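Local coordinates for protein fructosyl amine: oxygen oxidoreductase (Aspergillus fumigatus, PDB 3DJE) that oxidises fructosyl amino acids (Amadori products) with bound FAD and molecular oxygen, and so acts as a deglycating enzyme, at residues A[98-103]-A[258-263]; A[132-137]-A[252-257]; A[237-242]-A[327-332]; A[282-287]-A[419-424]. All blocks are in the same frame, centred on the assembly; numbering follows the deposited sequence. Where two conformers were deposited one is given.

Contact 1: A[98-103]-A[258-263]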
loop_
_atom_site.group_PDB
_atom_site.type_symbol
_atom_site.label_atom_id
_atom_site.label_comp_id
_atom_site.label_asym_id
_atom_site.label_seq_id
_atom_site.Cartn_x
_atom_site.Cartn_y
_atom_site.Cartn_z
HETATM N N MSE A 98 -4.810 10.094 14.851
HETATM C CA MSE A 98 -3.431 9.584 14.834
HETATM C C MSE A 98 -2.858 9.699 16.246
HETATM O O MSE A 98 -2.850 10.785 16.817
HETATM C CB MSE A 98 -2.581 10.403 13.864
HETATM C CG MSE A 98 -2.940 10.184 12.400
HETATM SE SE MSE A 98 -2.468 8.390 11.887
HETATM C CE MSE A 98 -0.518 8.535 12.032
ATOM N N SER A 99 -2.392 8.586 16.802
ATOM C CA SER A 99 -2.001 8.551 18.223
ATOM C C SER A 99 -0.805 7.637 18.454
ATOM O O SER A 99 -0.408 6.892 17.556
ATOM C CB SER A 99 -3.179 8.097 19.083
ATOM O OG SER A 99 -3.600 6.804 18.709
ATOM N N ALA A 100 -0.224 7.731 19.650
ATOM C CA ALA A 100 0.882 6.868 20.066
ATOM C C ALA A 100 0.867 6.767 21.588
ATOM O O ALA A 100 -0.015 7.333 22.236
ATOM C CB ALA A 100 2.225 7.413 19.562
ATOM N N CYS A 101 1.824 6.029 22.145
ATOM C CA CYS A 101 1.850 5.781 23.596
ATOM C C CYS A 101 3.198 6.104 24.253
ATOM O O CYS A 101 3.255 6.808 25.280
ATOM C CB CYS A 101 1.497 4.332 23.878
ATOM S SG CYS A 101 -0.162 3.882 23.389
ATOM N N SER A 102 4.271 5.575 23.679
ATOM C CA SER A 102 5.613 5.726 24.250
ATOM C C SER A 102 6.250 7.054 23.849
ATOM O O SER A 102 5.781 7.732 22.919
ATOM C CB SER A 102 6.500 4.550 23.820
ATOM O OG SER A 102 6.905 4.680 22.461
ATOM N N GLN A 103 7.325 7.435 24.533
ATOM C CA GLN A 103 8.018 8.661 24.158
ATOM C C GLN A 103 8.578 8.570 22.741
ATOM O O GLN A 103 8.454 9.521 21.968
ATOM C CB GLN A 103 9.119 9.042 25.149
ATOM C CG GLN A 103 9.687 10.450 24.902
ATOM C CD GLN A 103 8.598 11.523 24.840
ATOM O OE1 GLN A 103 7.921 11.795 25.835
ATOM N NE2 GLN A 103 8.422 12.127 23.668
ATOM N N PHE A 258 -6.384 5.248 14.671
ATOM C CA PHE A 258 -5.044 4.789 14.310
ATOM C C PHE A 258 -4.064 5.110 15.433
ATOM O O PHE A 258 -3.958 6.258 15.853
ATOM C CB PHE A 258 -4.646 5.498 13.009
ATOM C CG PHE A 258 -3.568 4.808 12.188
ATOM C CD1 PHE A 258 -3.815 4.486 10.850
ATOM C CD2 PHE A 258 -2.299 4.554 12.705
ATOM C CE1 PHE A 258 -2.828 3.887 10.043
ATOM C CE2 PHE A 258 -1.301 3.941 11.904
ATOM C CZ PHE A 258 -1.573 3.613 10.568
ATOM N N ASN A 259 -3.399 4.087 15.960
ATOM C CA ASN A 259 -2.298 4.291 16.902
ATOM C C ASN A 259 -1.088 3.600 16.308
ATOM O O ASN A 259 -1.124 2.395 16.025
ATOM C CB ASN A 259 -2.637 3.734 18.291
ATOM C CG ASN A 259 -1.521 3.959 19.307
ATOM O OD1 ASN A 259 -0.393 3.514 19.115
ATOM N ND2 ASN A 259 -1.851 4.618 20.418
ATOM N N ILE A 260 -0.022 4.370 16.130
ATOM C CA ILE A 260 1.144 3.896 15.386
ATOM C C ILE A 260 1.966 2.856 16.155
ATOM O O ILE A 260 2.913 2.293 15.612
ATOM C CB ILE A 260 2.016 5.070 14.886
ATOM C CG1 ILE A 260 2.730 5.775 16.045
ATOM C CG2 ILE A 260 1.154 6.054 14.090
ATOM C CD1 ILE A 260 3.726 6.835 15.602
ATOM N N GLU A 261 1.582 2.599 17.403
ATOM C CA GLU A 261 2.207 1.546 18.205
ATOM C C GLU A 261 1.277 0.385 18.535
ATOM O O GLU A 261 1.656 -0.514 19.296
ATOM C CB GLU A 261 2.727 2.142 19.520
ATOM C CG GLU A 261 3.796 3.197 19.320
ATOM C CD GLU A 261 4.395 3.620 20.625
ATOM O OE1 GLU A 261 5.289 2.892 21.134
ATOM O OE2 GLU A 261 3.967 4.671 21.133
ATOM N N ARG A 262 0.061 0.396 17.992
ATOM C CA ARG A 262 -0.913 -0.630 18.332
ATOM C C ARG A 262 -1.622 -1.163 17.095
ATOM O O ARG A 262 -1.733 -2.372 16.896
ATOM C CB ARG A 262 -1.955 -0.096 19.326
ATOM C CG ARG A 262 -1.374 0.445 20.634
ATOM C CD ARG A 262 -0.884 -0.703 21.517
ATOM N NE ARG A 262 -0.529 -0.222 22.853
ATOM C CZ ARG A 262 0.692 0.148 23.233
ATOM N NH1 ARG A 262 1.715 0.086 22.391
ATOM N NH2 ARG A 262 0.891 0.585 24.478
ATOM N N GLY A 263 -2.118 -0.255 16.266
ATOM C CA GLY A 263 -2.923 -0.672 15.135
ATOM C C GLY A 263 -4.021 0.308 14.781
ATOM O O GLY A 263 -4.101 1.425 15.314
#
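Phe-258 runs beside selenomethionine Met-98, both side chains pointing the same way. Met-98 SE stands 4.2 Å from the Phe-258 ring centroid, oblique to the ring, a Met-aromatic contact. The same Phe-258 ring touches the bound fructosyl thioether FSA, so Met-98 is a second-shell neighbour of the FSA pocket, probably the substrate site. Phe-258 O takes Ser-99 OG at 2.9 Å and, weakly, Ser-99 N. Asn-259 CG, anti to the backbone N (chi1 -179°), lies beside Ser-99 OG. Asn-259 OD1 accepts from Glu-261 N in an Asx turn, and Asn-259 ND2 gives a weak bond to Cys-101 SG. Ile-260 N binds Ser-99 O at 2.9 Å, and Ile-260 CG2 meets Met-98 CE. Glu-261 then grips the chain just after strand 96-100. Its OE2 accepts from Cys-101 N and Ser-102 N, each at 2.7 Å, the latter on the syn lone pair. Glu-261 OE1 takes Ser-102 OG at 2.8 Å. The guanidinium of Arg-262 lays one face against Cys-101 SG. Arg-262 and Gly-263 form a classic beta bulge opposite Asn-259. Strands 96-100 and 256-259 pair in parallel, with strand 147-151 on the other edge of 96-100. Ser-102 N-caps helix 103-113, which packs on Met-98, Ala-100 and Ile-260.

Contact 2: A[132-137]-A[252-257]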
loop_
_atom_site.group_PDB
_atom_site.type_symbol
_atom_site.label_atom_id
_atom_site.label_comp_id
_atom_site.label_asym_id
_atom_site.label_seq_id
_atom_site.Cartn_x
_atom_site.Cartn_y
_atom_site.Cartn_z
ATOM N N LYS A 132 -15.368 9.599 22.975
ATOM C CA LYS A 132 -16.323 10.538 22.390
ATOM C C LYS A 132 -16.157 10.698 20.879
ATOM O O LYS A 132 -16.911 11.449 20.243
ATOM C CB LYS A 132 -16.216 11.905 23.081
ATOM C CG LYS A 132 -16.907 11.973 24.449
ATOM C CD LYS A 132 -16.371 13.122 25.303
ATOM C CE LYS A 132 -16.967 13.133 26.726
ATOM N NZ LYS A 132 -18.187 13.990 26.842
ATOM N N LEU A 133 -15.176 10.008 20.298
ATOM C CA LEU A 133 -14.996 10.051 18.835
ATOM C C LEU A 133 -16.068 9.252 18.082
ATOM O O LEU A 133 -16.170 9.322 16.850
ATOM C CB LEU A 133 -13.597 9.558 18.439
ATOM C CG LEU A 133 -12.415 10.427 18.885
ATOM C CD1 LEU A 133 -11.094 9.743 18.538
ATOM C CD2 LEU A 133 -12.491 11.829 18.289
ATOM N N ALA A 134 -16.838 8.472 18.830
ATOM C CA ALA A 134 -17.889 7.631 18.274
ATOM C C ALA A 134 -19.082 7.634 19.219
ATOM O O ALA A 134 -18.936 8.002 20.392
ATOM C CB ALA A 134 -17.380 6.208 18.076
ATOM N N PRO A 135 -20.269 7.236 18.715
ATOM C CA PRO A 135 -21.421 7.092 19.602
ATOM C C PRO A 135 -21.158 6.186 20.795
ATOM O O PRO A 135 -20.311 5.288 20.737
ATOM C CB PRO A 135 -22.487 6.467 18.697
ATOM C CG PRO A 135 -22.155 6.937 17.352
ATOM C CD PRO A 135 -20.629 6.956 17.312
ATOM N N GLU A 136 -21.912 6.410 21.865
ATOM C CA GLU A 136 -21.794 5.595 23.060
ATOM C C GLU A 136 -22.040 4.134 22.710
ATOM O O GLU A 136 -23.016 3.807 22.029
ATOM C CB GLU A 136 -22.799 6.069 24.111
ATOM C CG GLU A 136 -22.276 5.990 25.529
ATOM C CD GLU A 136 -23.160 6.743 26.507
ATOM O OE1 GLU A 136 -23.737 7.789 26.116
ATOM O OE2 GLU A 136 -23.274 6.286 27.667
ATOM N N GLY A 137 -21.132 3.265 23.148
ATOM C CA GLY A 137 -21.237 1.835 22.883
ATOM C C GLY A 137 -20.267 1.326 21.833
ATOM O O GLY A 137 -20.086 0.107 21.680
ATOM N N LYS A 252 -21.477 3.107 12.062
ATOM C CA LYS A 252 -21.390 3.830 10.781
ATOM C C LYS A 252 -20.768 5.224 10.919
ATOM O O LYS A 252 -21.051 5.950 11.874
ATOM C CB LYS A 252 -22.768 3.930 10.106
ATOM C CG LYS A 252 -22.736 4.460 8.659
ATOM C CD LYS A 252 -24.131 4.499 8.023
ATOM C CE LYS A 252 -24.103 5.123 6.627
ATOM N NZ LYS A 252 -23.482 4.227 5.618
ATOM N N ASN A 253 -19.912 5.577 9.962
ATOM C CA ASN A 253 -19.345 6.930 9.831
ATOM C C ASN A 253 -18.294 7.328 10.874
ATOM O O ASN A 253 -17.861 8.483 10.897
ATOM C CB ASN A 253 -20.453 8.005 9.765
ATOM C CG ASN A 253 -21.459 7.752 8.647
ATOM O OD1 ASN A 253 -21.089 7.581 7.486
ATOM N ND2 ASN A 253 -22.744 7.750 8.997
ATOM N N ILE A 254 -17.872 6.386 11.720
ATOM C CA ILE A 254 -16.843 6.685 12.715
ATOM C C ILE A 254 -15.536 7.051 12.002
ATOM O O ILE A 254 -15.283 6.587 10.883
ATOM C CB ILE A 254 -16.600 5.525 13.730
ATOM C CG1 ILE A 254 -16.163 4.239 13.022
ATOM C CG2 ILE A 254 -17.837 5.311 14.634
ATOM C CD1 ILE A 254 -15.618 3.156 13.962
ATOM N N PRO A 255 -14.708 7.893 12.636
ATOM C CA PRO A 255 -13.431 8.214 12.007
ATOM C C PRO A 255 -12.493 7.016 12.017
ATOM O O PRO A 255 -12.713 6.068 12.768
ATOM C CB PRO A 255 -12.870 9.333 12.892
ATOM C CG PRO A 255 -13.515 9.129 14.222
ATOM C CD PRO A 255 -14.899 8.604 13.918
ATOM N N VAL A 256 -11.463 7.057 11.179
ATOM C CA VAL A 256 -10.401 6.050 11.248
ATOM C C VAL A 256 -9.685 6.244 12.576
ATOM O O VAL A 256 -9.314 7.364 12.924
ATOM C CB VAL A 256 -9.402 6.225 10.101
ATOM C CG1 VAL A 256 -8.287 5.194 10.201
ATOM C CG2 VAL A 256 -10.137 6.121 8.757
ATOM N N ILE A 257 -9.510 5.149 13.314
ATOM C CA ILE A 257 -8.828 5.167 14.618
ATOM C C ILE A 257 -7.465 4.504 14.434
ATOM O O ILE A 257 -7.401 3.334 14.082
ATOM C CB ILE A 257 -9.658 4.415 15.685
ATOM C CG1 ILE A 257 -11.049 5.047 15.829
ATOM C CG2 ILE A 257 -8.894 4.339 17.019
ATOM C CD1 ILE A 257 -11.053 6.493 16.303
#
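The loop that follows helix 127-131 packs here on the chain leading into strand 256-259, at an outer part of the large mixed sheet. Leu-133, Ala-134 and Pro-135 meet Ile-254, Pro-255 and Ile-257. No hydrogen bond links the two segments, and the contact is mainly apolar. Ala-134 CB touches Ile-254 CG2 at 3.6 Å. The same methyl of Ile-254 also reaches Pro-135 CD, more loosely, at 4.2 Å. Ile-254 CG2 is anti to its carbonyl carbon, while CG1 takes the position between the backbone N and that carbon (chi1 60°). It is therefore the short branch that meets the loop.

Next along the chain, the ring of Pro-255 lies against the carbonyl O of Leu-133. Pro-255 CD is 3.3 Å from Leu-133 O, and Pro-255 CG lies 4.2 Å from Leu-133 CB. The touching parts run 140° apart and do not pair as strands. Regular sheet structure begins only at Val-256, whose backbone bonds to Gly-95 and Leu-97 join it to the chain around strand 96-100. Pro-255 and Leu-133 both rest on Phe-150 of strand 147-151, and Leu-133 and Ile-257 share Leu-97, so the loop covers side chains from three neighbouring strands.

Leu-133 and Ile-257 cross obliquely and touch through their end methyls, CD1 to CD1, at 3.9 Å. Leu-139, further along the same loop, packs on Leu-133 and Ala-134.

Contact 3: A[237-242]-A[327-332]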
loop_
_atom_site.group_PDB
_atom_site.type_symbol
_atom_site.label_atom_id
_atom_site.label_comp_id
_atom_site.label_asym_id
_atom_site.label_seq_id
_atom_site.Cartn_x
_atom_site.Cartn_y
_atom_site.Cartn_z
ATOM N N THR A 237 -0.397 -7.475 8.259
ATOM C CA THR A 237 -1.437 -8.395 8.629
ATOM C C THR A 237 -2.756 -7.642 8.795
ATOM O O THR A 237 -2.786 -6.512 9.286
ATOM C CB THR A 237 -1.051 -9.130 9.951
ATOM O OG1 THR A 237 -0.380 -8.210 10.830
ATOM C CG2 THR A 237 -0.098 -10.261 9.641
ATOM N N LEU A 238 -3.845 -8.263 8.355
ATOM C CA LEU A 238 -5.173 -7.667 8.479
ATOM C C LEU A 238 -6.226 -8.741 8.744
ATOM O O LEU A 238 -6.082 -9.899 8.306
ATOM C CB LEU A 238 -5.530 -6.862 7.211
ATOM C CG LEU A 238 -5.839 -7.636 5.916
ATOM C CD1 LEU A 238 -7.310 -8.022 5.768
ATOM C CD2 LEU A 238 -5.371 -6.835 4.680
ATOM N N VAL A 239 -7.275 -8.345 9.459
ATOM C CA VAL A 239 -8.434 -9.207 9.702
ATOM C C VAL A 239 -9.716 -8.400 9.502
ATOM O O VAL A 239 -9.681 -7.171 9.536
ATOM C CB VAL A 239 -8.438 -9.825 11.147
ATOM C CG1 VAL A 239 -7.129 -10.533 11.439
ATOM C CG2 VAL A 239 -8.753 -8.760 12.213
ATOM N N HIS A 240 -10.828 -9.101 9.292
ATOM C CA HIS A 240 -12.169 -8.514 9.366
ATOM C C HIS A 240 -12.956 -9.168 10.510
ATOM O O HIS A 240 -12.819 -10.371 10.753
ATOM C CB HIS A 240 -12.948 -8.794 8.082
ATOM C CG HIS A 240 -12.388 -8.143 6.849
ATOM N ND1 HIS A 240 -13.075 -8.127 5.654
ATOM C CD2 HIS A 240 -11.231 -7.470 6.629
ATOM C CE1 HIS A 240 -12.351 -7.495 4.741
ATOM N NE2 HIS A 240 -11.234 -7.076 5.310
ATOM N N ILE A 241 -13.794 -8.372 11.160
ATOM C CA ILE A 241 -14.845 -8.867 12.060
ATOM C C ILE A 241 -16.212 -8.455 11.499
ATOM O O ILE A 241 -16.434 -7.280 11.225
ATOM C CB ILE A 241 -14.640 -8.332 13.495
ATOM C CG1 ILE A 241 -13.419 -9.015 14.108
ATOM C CG2 ILE A 241 -15.900 -8.553 14.385
ATOM C CD1 ILE A 241 -12.976 -8.430 15.442
ATOM N N ALA A 242 -17.110 -9.429 11.317
ATOM C CA ALA A 242 -18.455 -9.152 10.792
ATOM C C ALA A 242 -19.427 -8.771 11.897
ATOM O O ALA A 242 -19.694 -9.571 12.806
ATOM C CB ALA A 242 -18.999 -10.346 10.016
ATOM N N ARG A 327 -14.585 -11.733 19.359
ATOM C CA ARG A 327 -15.319 -12.137 18.160
ATOM C C ARG A 327 -14.438 -12.930 17.190
ATOM O O ARG A 327 -13.269 -12.584 16.978
ATOM C CB ARG A 327 -15.886 -10.912 17.434
ATOM C CG ARG A 327 -16.861 -10.077 18.238
ATOM C CD ARG A 327 -18.235 -10.700 18.337
ATOM N NE ARG A 327 -19.167 -9.753 18.956
ATOM C CZ ARG A 327 -19.970 -8.925 18.293
ATOM N NH1 ARG A 327 -19.992 -8.915 16.967
ATOM N NH2 ARG A 327 -20.763 -8.104 18.965
ATOM N N PRO A 328 -14.997 -13.997 16.589
ATOM C CA PRO A 328 -14.228 -14.698 15.567
ATOM C C PRO A 328 -13.980 -13.786 14.371
ATOM O O PRO A 328 -14.822 -12.935 14.056
ATOM C CB PRO A 328 -15.154 -15.848 15.155
ATOM C CG PRO A 328 -16.521 -15.387 15.509
ATOM C CD PRO A 328 -16.323 -14.610 16.792
ATOM N N PHE A 329 -12.828 -13.954 13.732
ATOM C CA PHE A 329 -12.534 -13.238 12.480
ATOM C C PHE A 329 -13.313 -13.849 11.321
ATOM O O PHE A 329 -13.446 -15.074 11.235
ATOM C CB PHE A 329 -11.044 -13.289 12.159
ATOM C CG PHE A 329 -10.156 -12.726 13.235
ATOM C CD1 PHE A 329 -10.580 -11.675 14.051
ATOM C CD2 PHE A 329 -8.864 -13.221 13.399
ATOM C CE1 PHE A 329 -9.740 -11.148 15.035
ATOM C CE2 PHE A 329 -8.012 -12.694 14.372
ATOM C CZ PHE A 329 -8.449 -11.661 15.194
ATOM N N SER A 330 -13.814 -13.001 10.424
ATOM C CA SER A 330 -14.535 -13.486 9.241
ATOM C C SER A 330 -13.611 -13.605 8.024
ATOM O O SER A 330 -13.964 -14.248 7.030
ATOM C CB SER A 330 -15.691 -12.555 8.902
ATOM O OG SER A 330 -15.192 -11.252 8.670
ATOM N N PHE A 331 -12.447 -12.954 8.104
ATOM C CA PHE A 331 -11.454 -12.948 7.031
ATOM C C PHE A 331 -10.115 -12.531 7.629
ATOM O O PHE A 331 -10.074 -11.744 8.576
ATOM C CB PHE A 331 -11.877 -11.975 5.912
ATOM C CG PHE A 331 -10.885 -11.889 4.768
ATOM C CD1 PHE A 331 -10.728 -12.950 3.888
ATOM C CD2 PHE A 331 -10.111 -10.740 4.583
ATOM C CE1 PHE A 331 -9.802 -12.890 2.823
ATOM C CE2 PHE A 331 -9.190 -10.665 3.540
ATOM C CZ PHE A 331 -9.031 -11.737 2.658
ATOM N N ALA A 332 -9.035 -13.070 7.073
ATOM C CA ALA A 332 -7.674 -12.695 7.466
ATOM C C ALA A 332 -6.700 -12.936 6.330
ATOM O O ALA A 332 -6.807 -13.936 5.608
ATOM C CB ALA A 332 -7.229 -13.484 8.704
HETATM O O HOH W 1 -16.839 -12.067 12.450
HETATM O O HOH W 2 -18.844 -10.995 14.795
#
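His-240 presents one ring face to Phe-331. Phe-331 CD2 stands 3.8 Å above the His-240 plane, over its centre. The pair is edge-to-face, with centroids 5.1 Å apart and planes at 61°. The two side chains lie side by side and point the same way. Leu-238 CD1 adds an oblique contact to Phe-331 CE2. His-240 ND1 is hydrogen-bonded to Glu-274 on the adjoining strand. The Phe-329 ring has Val-239 CG1 over one face, a CH-pi contact 3.9 Å from its centroid, with Ile-241 CG1 at its edge.

Strand 232-242 pairs antiparallel with the chain entering strand 331-339, within the large mixed sheet. Val-239 and Ala-332 form a non-hydrogen-bonded pair, CG1 to CB at 4.0 Å. Two backbone bonds follow: His-240 N to Phe-331 O at 2.8 Å, and Ser-330 N to His-240 O at 2.8 Å. Helix 307-320 packs on Val-239, Ile-241 and Phe-329, while Arg-314 makes a cation-pi contact with Phe-329. The Leu-238 side chain comes within about 4 Å of the bound FAD at the nearest atoms.

Toward Arg-327, ahead of Ser-330, waters add bridges between the segments. One water accepts from Ala-242 N and donates to Pro-328 O. A second donates to Ala-242 O and sits at the edge of the Arg-327 guanidinium, in its plane, 3.2 Å from Arg-327 NH1. Arg-327 NH2 forms a salt bridge with Glu-247. Ile-241 CG2 rests on Arg-327 CB.

Contact 4: A[282-287]-A[419-424]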
loop_
_atom_site.group_PDB
_atom_site.type_symbol
_atom_site.label_atom_id
_atom_site.label_comp_id
_atom_site.label_asym_id
_atom_site.label_seq_id
_atom_site.Cartn_x
_atom_site.Cartn_y
_atom_site.Cartn_z
ATOM N N PRO A 282 6.596 -3.437 12.717
ATOM C CA PRO A 282 7.549 -3.113 11.655
ATOM C C PRO A 282 7.594 -4.047 10.422
ATOM O O PRO A 282 8.381 -3.785 9.514
ATOM C CB PRO A 282 8.905 -3.097 12.382
ATOM C CG PRO A 282 8.549 -3.018 13.852
ATOM C CD PRO A 282 7.301 -3.802 13.967
ATOM N N GLY A 283 6.754 -5.078 10.394
ATOM C CA GLY A 283 6.608 -5.924 9.209
ATOM C C GLY A 283 7.248 -7.293 9.321
ATOM O O GLY A 283 8.116 -7.513 10.182
ATOM N N TYR A 284 6.785 -8.214 8.472
ATOM C CA TYR A 284 7.402 -9.541 8.291
ATOM C C TYR A 284 8.143 -9.593 6.962
ATOM O O TYR A 284 7.589 -9.233 5.917
ATOM C CB TYR A 284 6.341 -10.636 8.244
ATOM C CG TYR A 284 5.630 -10.914 9.532
ATOM C CD1 TYR A 284 6.122 -11.868 10.418
ATOM C CD2 TYR A 284 4.439 -10.257 9.853
ATOM C CE1 TYR A 284 5.469 -12.134 11.606
ATOM C CE2 TYR A 284 3.763 -10.523 11.037
ATOM C CZ TYR A 284 4.292 -11.461 11.919
ATOM O OH TYR A 284 3.635 -11.735 13.092
ATOM N N THR A 285 9.389 -10.053 6.995
ATOM C CA THR A 285 10.080 -10.437 5.771
ATOM C C THR A 285 9.940 -11.952 5.573
ATOM O O THR A 285 9.430 -12.655 6.443
ATOM C CB THR A 285 11.571 -10.078 5.826
ATOM O OG1 THR A 285 12.149 -10.697 6.991
ATOM C CG2 THR A 285 11.769 -8.559 5.884
ATOM N N ASN A 286 10.378 -12.447 4.421
ATOM C CA ASN A 286 10.461 -13.889 4.208
ATOM C C ASN A 286 11.801 -14.199 3.560
ATOM O O ASN A 286 11.873 -14.501 2.367
ATOM C CB ASN A 286 9.295 -14.392 3.360
ATOM C CG ASN A 286 9.219 -15.920 3.305
ATOM O OD1 ASN A 286 9.356 -16.596 4.328
ATOM N ND2 ASN A 286 8.980 -16.462 2.116
HETATM N N MSE A 287 12.852 -14.092 4.376
HETATM C CA MSE A 287 14.241 -14.212 3.946
HETATM C C MSE A 287 14.609 -15.652 3.620
HETATM O O MSE A 287 14.582 -16.527 4.485
HETATM C CB MSE A 287 15.189 -13.671 5.027
HETATM C CG MSE A 287 15.037 -12.185 5.328
HETATM SE SE MSE A 287 15.401 -11.066 3.766
HETATM C CE MSE A 287 15.213 -9.302 4.554
HETATM N N MSE A 419 10.117 -8.687 11.743
HETATM C CA MSE A 419 9.984 -10.126 11.962
HETATM C C MSE A 419 10.195 -10.918 10.674
HETATM O O MSE A 419 10.438 -10.339 9.616
HETATM C CB MSE A 419 8.615 -10.427 12.573
HETATM C CG MSE A 419 8.397 -9.707 13.888
HETATM SE SE MSE A 419 6.554 -9.712 14.412
HETATM C CE MSE A 419 5.891 -8.433 13.095
ATOM N N ASP A 420 10.132 -12.244 10.775
ATOM C CA ASP A 420 10.259 -13.098 9.598
ATOM C C ASP A 420 9.320 -14.294 9.675
ATOM O O ASP A 420 9.151 -14.907 10.729
ATOM C CB ASP A 420 11.717 -13.546 9.399
ATOM C CG ASP A 420 11.976 -14.090 8.000
ATOM O OD1 ASP A 420 12.559 -13.362 7.170
ATOM O OD2 ASP A 420 11.581 -15.245 7.731
ATOM N N PHE A 421 8.694 -14.617 8.547
ATOM C CA PHE A 421 7.714 -15.696 8.505
ATOM C C PHE A 421 8.302 -17.071 8.823
ATOM O O PHE A 421 7.568 -17.973 9.230
ATOM C CB PHE A 421 6.996 -15.715 7.151
ATOM C CG PHE A 421 5.936 -14.645 7.009
ATOM C CD1 PHE A 421 4.822 -14.627 7.855
ATOM C CD2 PHE A 421 6.036 -13.670 6.014
ATOM C CE1 PHE A 421 3.830 -13.639 7.725
ATOM C CE2 PHE A 421 5.043 -12.669 5.882
ATOM C CZ PHE A 421 3.945 -12.662 6.731
ATOM N N HIS A 422 9.614 -17.222 8.631
ATOM C CA HIS A 422 10.294 -18.471 9.008
ATOM C C HIS A 422 10.208 -18.738 10.512
ATOM O O HIS A 422 10.341 -19.886 10.949
ATOM C CB HIS A 422 11.757 -18.474 8.546
ATOM C CG HIS A 422 11.914 -18.588 7.061
ATOM N ND1 HIS A 422 12.016 -17.486 6.237
ATOM C CD2 HIS A 422 11.964 -19.672 6.251
ATOM C CE1 HIS A 422 12.133 -17.888 4.983
ATOM N NE2 HIS A 422 12.105 -19.210 4.963
ATOM N N ASP A 423 9.996 -17.679 11.293
ATOM C CA ASP A 423 9.840 -17.782 12.750
ATOM C C ASP A 423 8.406 -18.092 13.178
ATOM O O ASP A 423 8.152 -18.383 14.350
ATOM C CB ASP A 423 10.313 -16.498 13.441
ATOM C CG ASP A 423 11.785 -16.197 13.199
ATOM O OD1 ASP A 423 12.547 -17.104 12.799
ATOM O OD2 ASP A 423 12.187 -15.034 13.412
ATOM N N VAL A 424 7.473 -18.029 12.230
ATOM C CA VAL A 424 6.062 -18.293 12.510
ATOM C C VAL A 424 5.790 -19.790 12.463
ATOM O O VAL A 424 6.096 -20.447 11.462
ATOM C CB VAL A 424 5.127 -17.541 11.520
ATOM C CG1 VAL A 424 3.657 -17.861 11.810
ATOM C CG2 VAL A 424 5.381 -16.042 11.601
#
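Gly-283 O receives Met-419 N, the first bond of a short parallel pairing. Tyr-284 follows, its ring held between two side chains. Selenomethionine Met-419 puts CE over one face, 3.8 Å from the ring centroid. Its chain turns at chi3 (-72°), which brings CE onto the Tyr-284 ring. Phe-421 CE1 lies over the opposite face in an offset stack, centroids 4.6 Å apart and planes at 13°. Tyr-284 CB sits over the Phe-421 ring. The Tyr-284 hydroxyl bonds to Glu-308 and Arg-312. Thr-285 N binds Met-419 O, and Thr-285 O accepts from Phe-421 N. Thr-285 OG1 donates to Asp-420 OD1 at 2.7 Å. Met-287 N reaches the same oxygen, Asp-420 OD1, at 2.9 Å on its syn lone pair. Asp-420 OD2 meanwhile takes His-422 N, an Asx turn, and His-422 ND1 at 2.7 Å. The carboxylate thus has two donors on each oxygen, which probably favours its charged form. Arg-406 hydrogen-bonds to Thr-285 OG1 and Met-419 O. The short strand 419-420 lines up parallel to strand 274-289, whose partners also include strands 232-242 and 295-297. Phe-421 reaches Ala-235 of strand 232-242, and Thr-285 and Met-287 lie on Ser-297 of strand 295-297.

Overall arrangement
All four contacts reach the same large mixed sheet. Contacts 1 and 2 share strand 256-259, with centres about 17 Å apart. Contact 1 is buried and rich in polar bonds at a strand end, at the FSA pocket to which Phe-258 belongs. Contacts 2, 3 and 4 are partly buried. Contact 2 lies further out and is held by apolar packing without hydrogen bonds. Contacts 3 and 4 sit on the neighbouring strands 232-242 and 274-289. They touch where Thr-237 CG2 packs on Tyr-284 CE2. Contact 3 is antiparallel and frays into water bridges, whereas contact 4 is parallel and centres on a carboxylate and an aromatic stack. Contacts 2 and 4 are farthest apart, about 33 Å between centres.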